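Carbohydrate-binding protein (Flavonifractor plautii, PDB 6N1B) is an N-acetylgalactosamine deacetylase that probably acts on the A blood-group antigen, as part of an enzymatic pathway converting A to universal O type blood. Local coordinates at residues D330-Y335 with D383-R388; A40-S45 with D49-H54; S288-G293 with G298-L303; V368-S371 with L375-Q378; N223-V228 with Q234-E239. One frame throughout, in Å; residues are numbered along the deposited sequence.

Contact 1: D330-Y335 with D383-R388; sequences DDFQIY and DDRIWR
The backbones stay well apart where Phe332 and Arg385 meet, with 8.3 Å between Phe332 CA and Arg385 CA, because strand 351-361 runs between strands 333-342 and 385-395 and the contact belongs to side chains alone. Arg385 lays its guanidinium flat on the phenyl ring of Phe332. The two planes differ by only 15°, and Arg385 CZ sits 3.4 Å from Phe332 CZ, above the CZ side of the ring. This is a cation-pi stack, offset from the ring centre: Arg385 CZ is 3.8 Å from the centroid of the Phe332 ring. A chain extended from CG to NE carries the guanidinium that far, and on the way Arg385 CD comes 4.3 Å from the centroid of the Phe332 ring as a CH-pi contact. Phe332 in turn swings its ring across with CG opposite the backbone N (chi1 -178°).

Farther along, at Tyr335 and Trp387, the geometry changes from flat to upright. Trp387 directs the edge of its six-membered ring at the face of Tyr335, its CZ3 standing 4.1 Å from Tyr335 CZ with the planes at 77°, a T-shaped pair. The polar end of Tyr335 is held by Trp271, and Thr53 touches both rings. Tyr335 also touches the bound alpha-galactose, so Trp387 packs against a residue of the sugar pocket. The contact joins two non-adjacent strands of one sheet, and Tyr335 carries it to the glycan site; the fold is consistent with a five-bladed beta-propeller.

Contact 2: A40-S45 with D49-H54; sequences AYYSDS and DDQVTH
Direct hydrogen bonds join the two segments at two points. Ala40 N reaches Asp50 OD1 at 3.0 Å in an almost straight bond (174°), meeting the carboxylate on its anti side and 26° out of its plane. Gln51 N gives its hydrogen to Tyr42 OH at 2.9 Å. That hydroxyl is also hydrogen-bonded to Ala48 O, and so links the backbone on two sides of Asp49 and Asp50. Chi1 of 68° sets the Tyr42 ring between its own backbone N and carbonyl carbon, from where the phenol end can cross to residues 49-51. The Gln51 amide is anchored elsewhere, NE2 to Asp383 OD1 and Ala48 O, and OE1 to Trp387 N.

Water extends the network. Water 1 accepts from Asp50 N at 2.9 Å and is shared by Ala40 O and Tyr42 O; water 2 accepts from Asp44 N and reaches Asp49 OD1 at 2.7 Å.

Around the Tyr42 ring, water 1 lies over a face, Gln51 O approaches the edge and Tyr83 is stacked on it.

Apolar contact is slight by comparison: Ala40 CB rests 3.7 Å from Asp50 CA and 4.3 Å from Val52 CG1.

Val52 pairs through its backbone with Trp387, which places this tethered, partly hydrated loop at the seam where strand 52-60, the first strand of a three-stranded sheet and probably of one propeller blade, meets the sheet that holds strand 385-395.

Contact 3: S288-G293 with G298-L303; sequences SQCFAG and GSVLHL
Gln289 reaches along the sheet to Ser299, and its side chain can be followed outward. Gln289 CB packs 3.9 Å from Leu301 CD2. Gln289 CG passes 3.6 Å from Ser299 OG, Gln289 CD lies 3.7 Å from the same Ser299 OG, and the chain, extended by chi1 175° and chi2 -163°, brings Gln289 NE2 to Ser299 OG at 2.9 Å. The serine oxygen lies 14° out of the amide plane. Ser299 OG has a stronger partner in Ile334 O, so the hydroxyl accepts from the Gln289 amide and also ties it to the neighbouring strand 333-342.

Beneath this chain the backbones form an antiparallel pairing. Ser288 N to His302 O and His302 N to Ser288 O are both 2.9 Å; Cys290 N to Val300 O is also 2.9 Å, but Val300 N to Cys290 O is 3.2 Å. Between them Gln289 faces Leu301 in a non-hydrogen-bonded pair. On the other face Cys290 SG comes 3.5 Å from His302 CD2, approaching the imidazole obliquely. Gln289 also touches Trp271 of the sugar pocket and His272 of a calcium site. The whole is a beta hairpin of strands 283-291 and 300-306, the middle pair of a four-stranded antiparallel sheet, probably a propeller blade.

Contact 4: V368-S371 with L375-Q378; sequences VADS and LTIQ
The carboxylate of Asp370 is the flat group at the centre of the side-chain contact, and Thr376 meets it at OD2. The threonine hydroxyl donates to it across 2.7 Å from Thr376 OG1 to Asp370 OD2, arriving on the anti side and 35° out of the carboxylate plane. Thr376 CG2 presses in beside the same oxygen at 3.4 Å from Asp370 OD2. The other oxygen, Asp370 OD1, accepts from Asn374 N in the connecting turn, so the two oxygens hold the turn and the returning strand together. A chi1 of 72° folds the carboxylate into the crowded position between backbone N and carbonyl carbon, close against the hairpin.

The backbones pair at Val368 and Ile377: the bond from Val368 N to Ile377 O measures 2.8 Å, and its return from Ile377 N to Val368 O 3.1 Å. Their branches meet on one face, Val368 CG2 standing 3.7 Å from Ile377 CG2. Further along, Ile377 CG1 touches Asp370 CB at 3.9 Å. From the opposite face, Leu375 CD1 lies against the peptide of Val368, 3.8 Å from its carbonyl carbon, Val368 C.

In this short two-stranded hairpin, one reciprocal pair of backbone bonds is supplemented by the Asp370 carboxylate, which binds both Thr376 OG1 and Asn374 N; sharing donors between turn and strand, the carboxylate would probably be favoured in its ionised form.

Contact 5: N223-V228 with Q234-E239; sequences NNTGDV and QANFVE
Asn224 O is gripped from several directions. Phe237 N donates to it over a rather long 3.3 Å, and water 3 approaches at 2.9 Å while also reaching Ala235 O, so that the water bridges the two carbonyls where the strands give way to the loop. Asn236 CA adds a CH···O contact to the same oxygen. The return bond, from Asn224 N to Phe237 O, is shorter at 2.8 Å; together the two make Asn224 and Phe237 an antiparallel hydrogen-bonded pair.

The side chain of Asn224 does at least as much. Its amide lies nearly parallel to the Phe237 ring, 20° between planes, and Asn224 CB is 4.0 Å from the ring centroid as a CH-pi contact, offset toward the rim. With chi1 at -171°, CG stands opposite the backbone N, and both polar atoms find partners: Asn224 ND2 donates to Glu239 OE1 at 3.0 Å, meeting it from above the carboxylate plane, whereas Asn224 OD1 accepts from Gly226 N at 2.8 Å. The latter is an Asx turn, which bends the chain as it leaves strand 217-224 toward Val228, a residue touching the bound alpha-galactose.

Asn223, on the other face, crosses Asn236 of the adjoining loop with their amides 76° apart, Asn223 ND2 bonded to Trp271 O and Asn236 ND2 to Pro270 O. Thr225 CG2 packs 3.3 Å from Asn236 OD1, and Thr225 OG1 bonds to Tyr202 O. Amides thus do the work here: they bond backbone groups (Gly226 N, Trp271 O, Pro270 O) and one carboxylate beside a sugar-binding loop, and that carboxylate would be expected to polarise the Asn224 amide.

In the fold
Contact 3 is the most buried and contact 4 lies at the surface, with contacts 1, 2 and 5 partly buried. Contacts 3, 4 and 5 are all antiparallel hairpins, yet only 3 and 5 lie in the larger sheets, the probable blades; they touch through Gln234, which bonds to Phe291 and Gly293. Contact 1 differs in joining strands that are not neighbours, by ring and guanidinium faces, and it meets contact 3 through Ser299 and contact 2 through Gln51 and Arg388. Water takes part at contacts 2 and 5, where loops leave their strands. Contacts 1 and 5 each supply a residue to the glycan pocket, Tyr335 and Val228, although their centres lie about 23 Å apart.

Contact 1: D330-Y335 with D383-R388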
# COMPACT_ATOMS: atom_id res chain seq x y z
N ASP A 330 6.90 -2.84 16.22
CA ASP A 330 6.33 -1.64 15.60
C ASP A 330 6.67 -0.40 16.42
O ASP A 330 5.88 0.56 16.37
CB ASP A 330 4.86 -1.83 15.35
CG ASP A 330 4.03 -2.04 16.59
OD1 ASP A 330 4.59 -2.11 17.74
OD2 ASP A 330 2.78 -2.03 16.51
N ASP A 331 7.81 -0.34 17.12
CA ASP A 331 8.09 0.76 18.03
C ASP A 331 8.71 2.01 17.40
O ASP A 331 8.79 3.03 18.13
CB ASP A 331 8.95 0.32 19.21
CG ASP A 331 10.38 0.07 18.79
OD1 ASP A 331 10.79 0.02 17.64
OD2 ASP A 331 11.20 -0.13 19.85
N PHE A 332 9.09 1.99 16.12
CA PHE A 332 9.66 3.19 15.47
C PHE A 332 8.62 4.05 14.83
O PHE A 332 8.57 5.29 15.03
CB PHE A 332 10.79 2.88 14.54
CG PHE A 332 11.42 4.11 13.89
CD1 PHE A 332 12.07 5.04 14.66
CD2 PHE A 332 11.25 4.35 12.56
CE1 PHE A 332 12.54 6.20 14.09
CE2 PHE A 332 11.74 5.56 12.01
CZ PHE A 332 12.41 6.42 12.77
N GLN A 333 7.85 3.46 13.93
CA GLN A 333 6.82 4.19 13.19
C GLN A 333 5.81 3.20 12.66
O GLN A 333 6.21 2.02 12.42
CB GLN A 333 7.43 5.01 12.06
CG GLN A 333 7.80 4.26 10.83
CD GLN A 333 8.71 5.01 9.90
OE1 GLN A 333 8.36 6.26 9.50
NE2 GLN A 333 9.75 4.45 9.48
N ILE A 334 4.57 3.68 12.43
CA ILE A 334 3.67 2.93 11.61
C ILE A 334 3.86 3.34 10.18
O ILE A 334 3.94 4.57 9.89
CB ILE A 334 2.21 3.05 12.04
CG1 ILE A 334 2.03 2.78 13.55
CG2 ILE A 334 1.34 2.21 11.22
CD1 ILE A 334 2.46 1.44 13.98
N TYR A 335 4.02 2.37 9.30
CA TYR A 335 4.29 2.61 7.89
C TYR A 335 3.00 2.35 7.07
O TYR A 335 1.93 2.19 7.62
CB TYR A 335 5.52 1.77 7.41
CG TYR A 335 6.39 2.49 6.40
CD1 TYR A 335 7.26 3.51 6.92
CD2 TYR A 335 6.39 2.29 5.05
CE1 TYR A 335 8.05 4.25 6.03
CE2 TYR A 335 7.13 3.02 4.16
CZ TYR A 335 7.98 4.04 4.69
OH TYR A 335 8.71 4.84 3.80
N ASP A 383 21.05 -4.29 10.03
CA ASP A 383 19.65 -4.04 10.35
C ASP A 383 19.54 -2.90 11.35
O ASP A 383 19.34 -3.14 12.54
CB ASP A 383 19.02 -5.31 10.85
CG ASP A 383 18.72 -6.35 9.81
OD1 ASP A 383 18.54 -5.98 8.61
OD2 ASP A 383 18.83 -7.57 10.18
N ASP A 384 19.66 -1.68 10.88
CA ASP A 384 19.49 -0.55 11.74
C ASP A 384 18.10 -0.46 12.37
O ASP A 384 17.85 0.01 13.50
CB ASP A 384 19.81 0.80 11.05
CG ASP A 384 21.13 0.82 10.38
OD1 ASP A 384 22.15 0.49 11.01
OD2 ASP A 384 21.21 1.03 9.18
N ARG A 385 17.12 -0.97 11.55
CA ARG A 385 15.73 -1.15 11.92
C ARG A 385 15.30 -2.47 11.21
O ARG A 385 16.06 -2.98 10.39
CB ARG A 385 14.90 0.06 11.33
CG ARG A 385 15.36 1.40 11.84
CD ARG A 385 14.51 2.54 11.33
NE ARG A 385 15.03 3.78 11.90
CZ ARG A 385 15.09 4.94 11.28
NH1 ARG A 385 14.68 5.13 10.05
NH2 ARG A 385 15.72 5.91 11.94
N ILE A 386 14.14 -2.95 11.61
CA ILE A 386 13.56 -4.14 11.00
C ILE A 386 12.16 -3.77 10.49
O ILE A 386 11.38 -3.13 11.14
CB ILE A 386 13.46 -5.32 11.99
CG1 ILE A 386 14.83 -5.83 12.41
CG2 ILE A 386 12.64 -6.48 11.44
CD1 ILE A 386 15.58 -6.66 11.36
N TRP A 387 11.88 -4.23 9.27
CA TRP A 387 10.62 -3.96 8.56
C TRP A 387 9.71 -5.19 8.58
O TRP A 387 10.15 -6.26 8.05
CB TRP A 387 10.86 -3.59 7.08
CG TRP A 387 11.84 -2.49 6.79
CD1 TRP A 387 13.16 -2.51 6.93
CD2 TRP A 387 11.51 -1.17 6.24
NE1 TRP A 387 13.77 -1.33 6.46
CE2 TRP A 387 12.74 -0.48 6.07
CE3 TRP A 387 10.34 -0.57 5.89
CZ2 TRP A 387 12.82 0.78 5.51
CZ3 TRP A 387 10.38 0.76 5.38
CH2 TRP A 387 11.63 1.38 5.21
N ARG A 388 8.48 -5.07 9.05
CA ARG A 388 7.52 -6.17 8.97
C ARG A 388 6.11 -5.65 8.67
O ARG A 388 5.80 -4.44 8.75
CB ARG A 388 7.41 -6.91 10.36
CG ARG A 388 8.66 -7.52 10.94
CD ARG A 388 9.25 -8.64 10.10
NE ARG A 388 10.39 -9.18 10.82
CZ ARG A 388 11.31 -9.96 10.32
NH1 ARG A 388 11.25 -10.36 9.04
NH2 ARG A 388 12.32 -10.37 11.10

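Contact 2: A40-S45 with D49-H54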
# COMPACT_ATOMS: atom_id res chain seq x y z
N ALA A 40 10.14 -12.99 1.54
CA ALA A 40 10.92 -12.12 0.73
C ALA A 40 12.01 -12.91 0.02
O ALA A 40 12.68 -13.78 0.60
CB ALA A 40 11.61 -11.02 1.53
N TYR A 41 12.24 -12.56 -1.26
CA TYR A 41 13.13 -13.39 -2.14
C TYR A 41 14.59 -13.25 -1.78
O TYR A 41 15.39 -14.08 -2.16
CB TYR A 41 12.90 -13.09 -3.64
CG TYR A 41 13.56 -11.76 -4.05
CD1 TYR A 41 12.99 -10.51 -3.81
CD2 TYR A 41 14.82 -11.74 -4.67
CE1 TYR A 41 13.65 -9.37 -4.15
CE2 TYR A 41 15.45 -10.57 -5.02
CZ TYR A 41 14.81 -9.39 -4.75
OH TYR A 41 15.46 -8.20 -5.10
N TYR A 42 14.99 -12.12 -1.18
CA TYR A 42 16.38 -11.77 -1.05
C TYR A 42 17.13 -12.65 -0.06
O TYR A 42 16.55 -13.20 0.90
CB TYR A 42 16.59 -10.28 -0.69
CG TYR A 42 16.13 -9.90 0.68
CD1 TYR A 42 16.98 -10.14 1.78
CD2 TYR A 42 14.92 -9.30 0.95
CE1 TYR A 42 16.55 -9.94 3.04
CE2 TYR A 42 14.49 -9.07 2.20
CZ TYR A 42 15.29 -9.35 3.28
OH TYR A 42 14.83 -9.14 4.59
N SER A 43 18.45 -12.75 -0.27
CA SER A 43 19.33 -13.34 0.72
C SER A 43 20.56 -12.48 0.82
O SER A 43 21.30 -12.35 -0.10
CB SER A 43 19.68 -14.80 0.21
OG SER A 43 20.54 -15.43 1.18
N ASP A 44 20.80 -11.89 1.98
CA ASP A 44 21.81 -10.88 2.17
C ASP A 44 22.30 -11.10 3.65
O ASP A 44 21.56 -10.93 4.56
CB ASP A 44 21.23 -9.46 2.00
CG ASP A 44 22.28 -8.40 2.10
OD1 ASP A 44 23.23 -8.50 2.94
OD2 ASP A 44 22.24 -7.39 1.35
N SER A 45 23.54 -11.53 3.78
CA SER A 45 24.10 -11.87 5.06
C SER A 45 24.05 -10.83 6.13
O SER A 45 24.04 -11.12 7.35
CB SER A 45 25.48 -12.39 4.92
OG SER A 45 26.43 -11.40 4.50
N ASP A 49 16.19 -12.14 7.18
CA ASP A 49 15.32 -12.53 6.09
C ASP A 49 13.91 -11.95 6.27
O ASP A 49 13.46 -11.69 7.35
CB ASP A 49 15.22 -14.07 6.08
CG ASP A 49 16.44 -14.79 5.54
OD1 ASP A 49 17.32 -14.19 4.92
OD2 ASP A 49 16.49 -16.01 5.75
N ASP A 50 13.16 -11.95 5.14
CA ASP A 50 11.73 -11.81 5.17
C ASP A 50 11.23 -10.45 5.75
O ASP A 50 10.13 -10.35 6.27
CB ASP A 50 11.00 -12.96 5.78
CG ASP A 50 11.27 -14.26 5.07
OD1 ASP A 50 11.46 -14.25 3.86
OD2 ASP A 50 11.43 -15.30 5.73
N GLN A 51 12.09 -9.42 5.61
CA GLN A 51 11.68 -8.06 5.94
C GLN A 51 10.84 -7.48 4.75
O GLN A 51 11.27 -7.60 3.61
CB GLN A 51 12.86 -7.18 6.30
CG GLN A 51 13.64 -7.66 7.53
CD GLN A 51 14.75 -6.73 7.84
OE1 GLN A 51 14.46 -5.56 8.16
NE2 GLN A 51 15.99 -7.18 7.74
N VAL A 52 9.73 -6.83 5.14
CA VAL A 52 8.72 -6.51 4.17
C VAL A 52 7.99 -5.23 4.65
O VAL A 52 7.92 -4.93 5.84
CB VAL A 52 7.69 -7.63 3.96
CG1 VAL A 52 8.30 -8.83 3.20
CG2 VAL A 52 7.08 -8.10 5.28
N THR A 53 7.42 -4.50 3.62
CA THR A 53 6.65 -3.28 3.91
C THR A 53 5.61 -3.04 2.87
O THR A 53 5.58 -3.68 1.81
CB THR A 53 7.69 -2.08 4.05
OG1 THR A 53 7.03 -1.01 4.71
CG2 THR A 53 8.18 -1.65 2.70
N HIS A 54 4.79 -2.06 3.21
CA HIS A 54 3.85 -1.52 2.23
C HIS A 54 2.96 -2.57 1.53
O HIS A 54 2.98 -2.75 0.31
CB HIS A 54 4.56 -0.64 1.21
CG HIS A 54 3.72 0.33 0.42
ND1 HIS A 54 2.71 0.04 -0.50
CD2 HIS A 54 3.95 1.69 0.47
CE1 HIS A 54 2.34 1.26 -0.98
NE2 HIS A 54 3.04 2.22 -0.39
O HOH W 1 14.39 -13.03 2.76
O HOH W 2 18.84 -12.09 4.12

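Contact 3: S288-G293 with G298-L303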
# COMPACT_ATOMS: atom_id res chain seq x y z
N SER A 288 -4.16 7.16 6.16
CA SER A 288 -2.97 7.97 5.84
C SER A 288 -1.86 7.74 6.88
O SER A 288 -2.10 7.98 8.07
CB SER A 288 -3.37 9.47 5.83
OG SER A 288 -2.24 10.28 5.76
N GLN A 289 -0.70 7.32 6.41
CA GLN A 289 0.50 7.36 7.23
C GLN A 289 1.01 8.79 7.12
O GLN A 289 1.33 9.27 6.02
CB GLN A 289 1.55 6.39 6.65
CG GLN A 289 2.86 6.48 7.38
CD GLN A 289 4.03 5.88 6.64
OE1 GLN A 289 3.86 5.31 5.55
NE2 GLN A 289 5.27 6.09 7.19
N CYS A 290 1.03 9.50 8.27
CA CYS A 290 1.19 10.94 8.31
C CYS A 290 2.01 11.37 9.48
O CYS A 290 2.34 10.54 10.37
CB CYS A 290 -0.17 11.64 8.21
SG CYS A 290 -1.29 11.20 9.57
N PHE A 291 2.29 12.66 9.60
CA PHE A 291 3.24 13.15 10.60
C PHE A 291 3.03 14.63 10.84
O PHE A 291 2.66 15.37 9.88
CB PHE A 291 4.67 12.83 10.20
CG PHE A 291 5.06 13.41 8.87
CD1 PHE A 291 4.77 12.75 7.68
CD2 PHE A 291 5.67 14.67 8.83
CE1 PHE A 291 5.09 13.33 6.48
CE2 PHE A 291 6.00 15.22 7.62
CZ PHE A 291 5.67 14.58 6.44
N ALA A 292 3.36 15.09 12.04
CA ALA A 292 3.27 16.53 12.38
C ALA A 292 4.62 17.22 12.36
O ALA A 292 4.67 18.47 12.32
CB ALA A 292 2.66 16.72 13.76
N GLY A 293 5.70 16.47 12.30
CA GLY A 293 7.04 17.10 12.33
C GLY A 293 7.69 17.28 10.97
O GLY A 293 6.99 17.51 9.96
N GLY A 298 8.64 8.38 13.26
CA GLY A 298 7.56 8.36 14.28
C GLY A 298 6.17 8.49 13.75
O GLY A 298 5.23 8.73 14.50
N SER A 299 5.99 8.27 12.43
CA SER A 299 4.64 8.44 11.86
C SER A 299 3.61 7.55 12.46
O SER A 299 3.90 6.46 12.97
CB SER A 299 4.75 8.18 10.36
OG SER A 299 5.30 6.88 10.02
N VAL A 300 2.39 8.06 12.36
CA VAL A 300 1.21 7.42 12.85
C VAL A 300 0.21 7.26 11.66
O VAL A 300 0.48 7.77 10.55
CB VAL A 300 0.50 8.23 13.93
CG1 VAL A 300 1.37 8.32 15.17
CG2 VAL A 300 0.15 9.65 13.47
N LEU A 301 -0.87 6.51 11.88
CA LEU A 301 -1.96 6.52 10.90
C LEU A 301 -3.06 7.44 11.46
O LEU A 301 -3.38 7.45 12.63
CB LEU A 301 -2.59 5.13 10.73
CG LEU A 301 -1.66 4.04 10.27
CD1 LEU A 301 -2.36 2.72 10.11
CD2 LEU A 301 -0.85 4.40 9.04
N HIS A 302 -3.69 8.15 10.49
CA HIS A 302 -4.94 8.86 10.69
C HIS A 302 -6.02 8.37 9.65
O HIS A 302 -5.59 7.92 8.60
CB HIS A 302 -4.80 10.39 10.72
CG HIS A 302 -4.28 10.93 12.01
ND1 HIS A 302 -5.16 11.53 12.94
CD2 HIS A 302 -3.06 11.02 12.55
CE1 HIS A 302 -4.45 11.89 14.00
NE2 HIS A 302 -3.19 11.59 13.80
N LEU A 303 -7.26 8.57 10.01
CA LEU A 303 -8.37 8.26 9.13
C LEU A 303 -8.94 9.56 8.54
O LEU A 303 -9.16 10.50 9.30
CB LEU A 303 -9.45 7.49 9.90
CG LEU A 303 -10.54 6.80 9.08
CD1 LEU A 303 -9.91 5.65 8.36
CD2 LEU A 303 -11.68 6.43 9.96

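Contact 4: V368-S371 with L375-Q378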
# COMPACT_ATOMS: atom_id res chain seq x y z
N VAL A 368 15.10 -10.14 18.03
CA VAL A 368 13.79 -9.56 17.68
C VAL A 368 12.76 -10.68 17.56
O VAL A 368 13.10 -11.88 17.43
CB VAL A 368 13.83 -8.66 16.48
CG1 VAL A 368 14.77 -7.50 16.71
CG2 VAL A 368 14.29 -9.38 15.21
N ALA A 369 11.50 -10.25 17.58
CA ALA A 369 10.38 -11.22 17.57
C ALA A 369 10.15 -11.86 16.23
O ALA A 369 10.29 -11.21 15.17
CB ALA A 369 9.10 -10.52 17.97
N ASP A 370 9.74 -13.13 16.22
CA ASP A 370 9.14 -13.80 15.11
C ASP A 370 7.67 -13.46 14.97
O ASP A 370 7.14 -12.73 15.80
CB ASP A 370 9.51 -15.28 15.14
CG ASP A 370 8.81 -16.09 16.25
OD1 ASP A 370 7.78 -15.66 16.77
OD2 ASP A 370 9.50 -17.12 16.59
N SER A 371 7.00 -14.05 13.97
CA SER A 371 5.64 -13.68 13.71
C SER A 371 4.67 -14.14 14.82
O SER A 371 3.55 -13.63 14.95
CB SER A 371 5.14 -14.23 12.42
OG SER A 371 5.20 -15.68 12.39
N LEU A 375 10.96 -14.60 20.84
CA LEU A 375 12.21 -13.98 20.66
C LEU A 375 13.24 -14.87 20.01
O LEU A 375 14.14 -15.43 20.73
CB LEU A 375 12.66 -13.34 21.97
CG LEU A 375 13.75 -12.36 21.90
CD1 LEU A 375 13.20 -11.01 21.32
CD2 LEU A 375 14.34 -12.22 23.28
N THR A 376 13.13 -15.17 18.68
CA THR A 376 13.87 -16.22 17.99
C THR A 376 14.68 -15.74 16.81
O THR A 376 15.43 -16.48 16.21
CB THR A 376 12.97 -17.31 17.49
OG1 THR A 376 12.13 -16.81 16.42
CG2 THR A 376 12.14 -17.97 18.55
N ILE A 377 14.60 -14.43 16.47
CA ILE A 377 15.26 -13.91 15.31
C ILE A 377 16.43 -13.08 15.76
O ILE A 377 16.28 -12.12 16.52
CB ILE A 377 14.25 -13.09 14.43
CG1 ILE A 377 12.87 -13.79 13.79
CG2 ILE A 377 15.07 -12.38 13.25
CD1 ILE A 377 13.18 -15.01 13.23
N GLN A 378 17.58 -13.39 15.17
CA GLN A 378 18.71 -12.53 15.32
C GLN A 378 18.77 -11.44 14.23
O GLN A 378 19.04 -11.75 13.09
CB GLN A 378 19.99 -13.41 15.18
CG GLN A 378 21.33 -12.80 15.20
CD GLN A 378 21.56 -12.17 16.50
OE1 GLN A 378 21.33 -10.96 16.70
NE2 GLN A 378 21.81 -12.99 17.49

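Contact 5: N223-V228 with Q234-E239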
# COMPACT_ATOMS: atom_id res chain seq x y z
N ASN A 223 1.20 10.96 -3.26
CA ASN A 223 1.77 12.07 -2.47
C ASN A 223 2.90 12.72 -3.24
O ASN A 223 3.86 12.09 -3.69
CB ASN A 223 2.25 11.54 -1.12
CG ASN A 223 2.79 12.58 -0.23
OD1 ASN A 223 2.38 13.76 -0.34
ND2 ASN A 223 3.65 12.20 0.69
N ASN A 224 2.75 14.06 -3.42
CA ASN A 224 3.75 14.89 -4.15
C ASN A 224 4.78 15.43 -3.15
O ASN A 224 4.40 16.33 -2.33
CB ASN A 224 3.04 15.97 -4.87
CG ASN A 224 3.93 16.72 -5.81
OD1 ASN A 224 5.13 16.96 -5.44
ND2 ASN A 224 3.45 17.12 -6.97
N THR A 225 5.97 14.84 -3.17
CA THR A 225 7.10 15.33 -2.33
C THR A 225 8.13 15.95 -3.25
O THR A 225 9.32 16.11 -2.88
CB THR A 225 7.59 14.23 -1.42
OG1 THR A 225 8.53 13.34 -2.06
CG2 THR A 225 6.50 13.45 -0.80
N GLY A 226 7.71 16.38 -4.41
CA GLY A 226 8.58 17.05 -5.37
C GLY A 226 9.75 16.20 -5.81
O GLY A 226 9.62 14.99 -6.00
N ASP A 227 10.92 16.84 -5.89
CA ASP A 227 12.16 16.17 -6.16
C ASP A 227 12.96 15.94 -4.84
O ASP A 227 14.18 15.68 -4.91
CB ASP A 227 13.02 16.92 -7.17
CG ASP A 227 14.13 16.05 -7.78
OD1 ASP A 227 13.80 14.89 -8.17
OD2 ASP A 227 15.22 16.60 -7.99
N VAL A 228 12.26 15.97 -3.71
CA VAL A 228 12.98 15.94 -2.41
C VAL A 228 12.76 14.61 -1.65
O VAL A 228 13.73 14.06 -1.16
CB VAL A 228 12.49 17.16 -1.55
CG1 VAL A 228 13.10 17.07 -0.14
CG2 VAL A 228 12.82 18.49 -2.24
N GLN A 234 6.38 18.98 5.71
CA GLN A 234 5.10 19.71 5.73
C GLN A 234 4.80 20.36 4.36
O GLN A 234 3.71 20.85 4.21
CB GLN A 234 5.11 20.72 6.88
CG GLN A 234 5.06 20.10 8.26
CD GLN A 234 3.82 19.25 8.49
OE1 GLN A 234 2.71 19.62 8.12
NE2 GLN A 234 4.08 18.06 9.16
N ALA A 235 5.73 20.33 3.39
CA ALA A 235 5.48 20.76 2.04
C ALA A 235 4.78 19.72 1.18
O ALA A 235 4.39 20.00 0.04
CB ALA A 235 6.73 21.23 1.34
N ASN A 236 4.62 18.49 1.71
CA ASN A 236 3.98 17.41 0.98
C ASN A 236 2.48 17.72 0.76
O ASN A 236 1.83 18.29 1.61
CB ASN A 236 4.06 16.08 1.72
CG ASN A 236 5.49 15.60 1.90
OD1 ASN A 236 6.40 16.04 1.23
ND2 ASN A 236 5.62 14.49 2.69
N PHE A 237 1.95 17.20 -0.37
CA PHE A 237 0.49 17.33 -0.64
C PHE A 237 0.08 16.20 -1.60
O PHE A 237 0.83 15.81 -2.48
CB PHE A 237 0.12 18.73 -1.20
CG PHE A 237 0.75 19.05 -2.52
CD1 PHE A 237 1.98 19.52 -2.59
CD2 PHE A 237 0.02 18.85 -3.66
CE1 PHE A 237 2.56 19.81 -3.75
CE2 PHE A 237 0.57 19.17 -4.90
CZ PHE A 237 1.85 19.68 -4.94
N VAL A 238 -1.17 15.75 -1.42
CA VAL A 238 -1.72 14.68 -2.25
C VAL A 238 -2.44 15.23 -3.48
O VAL A 238 -3.15 16.26 -3.43
CB VAL A 238 -2.64 13.78 -1.38
CG1 VAL A 238 -3.51 12.86 -2.19
CG2 VAL A 238 -1.85 12.96 -0.38
N GLU A 239 -2.21 14.56 -4.58
CA GLU A 239 -2.86 14.85 -5.86
C GLU A 239 -3.63 13.64 -6.29
O GLU A 239 -3.19 12.47 -6.10
CB GLU A 239 -1.87 15.19 -6.94
CG GLU A 239 -1.14 16.53 -6.69
CD GLU A 239 -0.06 16.85 -7.72
OE1 GLU A 239 0.87 16.03 -7.93
OE2 GLU A 239 -0.19 17.93 -8.31
O HOH W 3 5.66 18.96 -2.29